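Local coordinates for proabylysin (Pyrococcus abyssi, PDB 4JIU), which is the zymogen of abylysin, a soluble zinc metallopeptidase of the minigluzincin type that hydrolyses peptide bonds once activated, at the zinc ion site. Sequence-based numbering; all coordinates share one arbitrary frame.

The zinc ion site. Residues 56, 60-61, 64, 69, 72, 76, 104-105. With ZN (zinc ion), chain B.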
ATOM      1  N   TYR A  56      -3.668   4.581  -1.257  1.00  9.30           N
ATOM      2  CA  TYR A  56      -2.214   4.747  -1.266  1.00  9.05           C
ATOM      3  C   TYR A  56      -1.521   3.564  -0.640  1.00  8.84           C
ATOM      4  O   TYR A  56      -0.532   3.057  -1.113  1.00  9.39           O
ATOM      5  CB  TYR A  56      -1.795   6.103  -0.623  1.00  9.75           C
ATOM      6  CG  TYR A  56      -0.293   6.151  -0.599  1.00  9.89           C
ATOM      7  CD1 TYR A  56       0.398   6.426  -1.788  1.00 11.20           C
ATOM      8  CD2 TYR A  56       0.483   5.832   0.482  1.00 10.83           C
ATOM      9  CE1 TYR A  56       1.744   6.442  -1.824  1.00 11.44           C
ATOM     10  CE2 TYR A  56       1.838   5.777   0.439  1.00 11.38           C
ATOM     11  CZ  TYR A  56       2.494   6.085  -0.732  1.00 10.70           C
ATOM     12  OH  TYR A  56       3.859   6.074  -0.823  1.00 13.37           O
ATOM     13  N   HIS A  60       1.073   1.254  -2.496  1.00  9.10           N
ATOM     14  CA  HIS A  60       2.436   1.189  -1.995  1.00  8.81           C
ATOM     15  C   HIS A  60       2.835  -0.244  -1.759  1.00  8.43           C
ATOM     16  O   HIS A  60       3.929  -0.700  -2.151  1.00  9.21           O
ATOM     17  CB  HIS A  60       2.530   2.066  -0.744  1.00  9.40           C
ATOM     18  CG  HIS A  60       3.909   2.093  -0.149  1.00  9.02           C
ATOM     19  ND1 HIS A  60       4.694   3.222  -0.187  1.00 10.23           N
ATOM     20  CD2 HIS A  60       4.683   1.212   0.524  1.00  9.43           C
ATOM     21  CE1 HIS A  60       5.860   3.010   0.411  1.00 10.76           C
ATOM     22  NE2 HIS A  60       5.884   1.744   0.836  1.00 10.77           N
ATOM     23  N   GLU A  61       1.977  -0.977  -1.050  1.00  8.71           N
ATOM     24  CA  GLU A  61       2.329  -2.364  -0.737  1.00  8.84           C
ATOM     25  C   GLU A  61       2.336  -3.277  -1.977  1.00  8.78           C
ATOM     26  O   GLU A  61       3.223  -4.084  -2.152  1.00  9.27           O
ATOM     27  CB  GLU A  61       1.455  -2.899   0.372  1.00  9.29           C
ATOM     28  CG  GLU A  61       1.582  -2.132   1.677  1.00  9.98           C
ATOM     29  CD  GLU A  61       2.984  -2.063   2.228  1.00 11.63           C
ATOM     30  OE1 GLU A  61       3.881  -2.862   1.947  1.00 14.37           O
ATOM     31  OE2 GLU A  61       3.201  -1.104   3.028  1.00 13.49           O
ATOM     32  N   HIS A  64       5.555  -2.848  -3.826  1.00  8.81           N
ATOM     33  CA  HIS A  64       6.650  -3.671  -3.281  1.00  8.88           C
ATOM     34  C   HIS A  64       6.619  -5.038  -3.927  1.00  9.56           C
ATOM     35  O   HIS A  64       7.617  -5.583  -4.381  1.00 10.79           O
ATOM     36  CB  HIS A  64       6.549  -3.804  -1.767  1.00  9.73           C
ATOM     37  CG  HIS A  64       7.134  -2.666  -1.016  1.00  9.32           C
ATOM     38  ND1 HIS A  64       8.481  -2.343  -1.120  1.00  9.93           N
ATOM     39  CD2 HIS A  64       6.596  -1.805  -0.123  1.00  9.38           C
ATOM     40  CE1 HIS A  64       8.694  -1.294  -0.325  1.00  9.82           C
ATOM     41  NE2 HIS A  64       7.573  -0.921   0.302  1.00  9.85           N
ATOM     42  N   THR A  69      10.837  -5.756  -4.507  1.00 11.33           N
ATOM     43  CA  THR A  69      11.846  -5.086  -3.701  1.00 12.80           C
ATOM     44  C   THR A  69      11.285  -4.445  -2.448  1.00 11.48           C
ATOM     45  O   THR A  69      10.183  -3.899  -2.541  1.00 12.00           O
ATOM     46  CB  THR A  69      12.587  -4.021  -4.538  1.00 14.80           C
ATOM     47  OG1 THR A  69      13.614  -3.465  -3.695  1.00 17.05           O
ATOM     48  CG2 THR A  69      11.700  -2.910  -5.042  1.00 16.84           C
ATOM     49  N   HIS A  72      12.816   1.292  -1.689  1.00 10.69           N
ATOM     50  CA  HIS A  72      11.954   2.155  -2.470  1.00 11.18           C
ATOM     51  C   HIS A  72      12.768   2.721  -3.661  1.00 11.96           C
ATOM     52  O   HIS A  72      13.187   3.884  -3.667  1.00 14.02           O
ATOM     53  CB  HIS A  72      11.407   3.279  -1.612  1.00 11.88           C
ATOM     54  CG  HIS A  72      10.560   2.798  -0.506  1.00 10.55           C
ATOM     55  ND1 HIS A  72      10.619   3.358   0.768  1.00 13.83           N
ATOM     56  CD2 HIS A  72       9.525   1.953  -0.420  1.00 11.23           C
ATOM     57  CE1 HIS A  72       9.714   2.748   1.506  1.00 13.75           C
ATOM     58  NE2 HIS A  72       9.040   1.836   0.842  1.00 11.12           N
ATOM     59  N   PHE A  76      10.146   0.884  -8.053  1.00 12.37           N
ATOM     60  CA  PHE A  76       9.052   0.922  -7.078  1.00 11.47           C
ATOM     61  C   PHE A  76       8.189   2.140  -7.273  1.00 11.07           C
ATOM     62  O   PHE A  76       6.964   2.102  -7.360  1.00 11.66           O
ATOM     63  CB  PHE A  76       9.692   0.858  -5.661  1.00 11.21           C
ATOM     64  CG  PHE A  76       8.676   1.122  -4.578  1.00 10.58           C
ATOM     65  CD1 PHE A  76       7.909   0.059  -4.066  1.00 10.50           C
ATOM     66  CD2 PHE A  76       8.479   2.393  -4.072  1.00 10.86           C
ATOM     67  CE1 PHE A  76       6.950   0.296  -3.118  1.00 11.13           C
ATOM     68  CE2 PHE A  76       7.488   2.629  -3.148  1.00 10.82           C
ATOM     69  CZ  PHE A  76       6.747   1.596  -2.680  1.00 10.55           C
ATOM     70  N   MET A 104       4.140   2.963   7.287  1.00 25.32           N
ATOM     71  CA  MET A 104       3.961   1.697   6.583  1.00 19.29           C
ATOM     72  C   MET A 104       5.321   1.207   6.135  1.00 18.29           C
ATOM     73  O   MET A 104       6.168   2.109   5.908  1.00 25.00           O
ATOM     74  CB  MET A 104       3.094   1.843   5.327  0.64 20.68           C
ATOM     75  CG  MET A 104       3.701   2.578   4.139  0.64 19.16           C
ATOM     76  SD  MET A 104       2.417   3.245   3.052  0.64 19.99           S
ATOM     77  CE  MET A 104       1.873   4.625   4.020  0.64 15.03           C
ATOM     78  N   VAL A 105       5.487  -0.084   5.931  1.00 13.17           N
ATOM     79  CA  VAL A 105       6.759  -0.569   5.385  1.00 12.82           C
ATOM     80  C   VAL A 105       6.781  -0.249   3.884  1.00 12.30           C
ATOM     81  O   VAL A 105       7.788   0.339   3.397  1.00 12.27           O
ATOM     82  CB  VAL A 105       6.915  -2.067   5.690  1.00 13.09           C
ATOM     83  CG1 VAL A 105       8.174  -2.605   5.059  1.00 14.66           C
ATOM     84  CG2 VAL A 105       6.916  -2.307   7.200  1.00 14.82           C
ATOM     85  OXT VAL A 105       5.813  -0.513   3.163  1.00 14.47           O
TER
HETATM   86 ZN    ZN B 201       7.467   0.716   1.440  0.96 10.19          ZN
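The zinc ion sits at the active site of this minigluzincin, over helix 51-67, which carries the HExxH motif as residues 60-64. Each metal-binding histidine uses its NE2. The bonds to ZN are 2.0 Å long from His60 NE2, His64 NE2 and His72 NE2. His60 and His64 lie one helical turn apart and reach the metal with different first torsions. In His60, CG is anti to the backbone N (chi1 -179°). In His64 it lies beside the backbone N and anti to the carbonyl carbon (chi1 -83°). His72 comes from the loop before helix 74-80. Val105 O, from the C-terminal carboxylate, also binds. Val105 O lies 2.0 Å from ZN. Val105 OXT, at 2.7 Å from ZN, is a looser contact. These short bonds from the three NE2 atoms and Val105 O are close to tetrahedral.

Hydrogen bonds fix two of the rings from behind. His60 ND1 donates to the phenol oxygen, OH, of Tyr56 at 3.0 Å, close to the imidazole plane. His64 ND1 donates to the backbone O of Thr69 at 2.7 Å. This bond is nearly straight; it lies on a lone pair of the Thr69 carbonyl, and the Thr69 O lies in the plane of the His64 ring. Both bonds hold the ring rotation and may make NE2 a better donor to the metal.

Phe76 packs among all three histidines. Its CZ lies over the centre of one face of His60, and its CE1 over the centre of a face of His64. His72 CD2 in turn rests on a face of Phe76, toward the rim. Met104 SD lies against the other face of His60, off centre, so that this ring is sandwiched.

Glu61 is the motif glutamate, the general base of such peptidases. Glu61 OE2 is 4.9 Å from ZN, in the second shell. The Val105 carboxylate takes a metal position that catalytic water would be expected to need, so the C-terminal tail probably keeps the zymogen inactive.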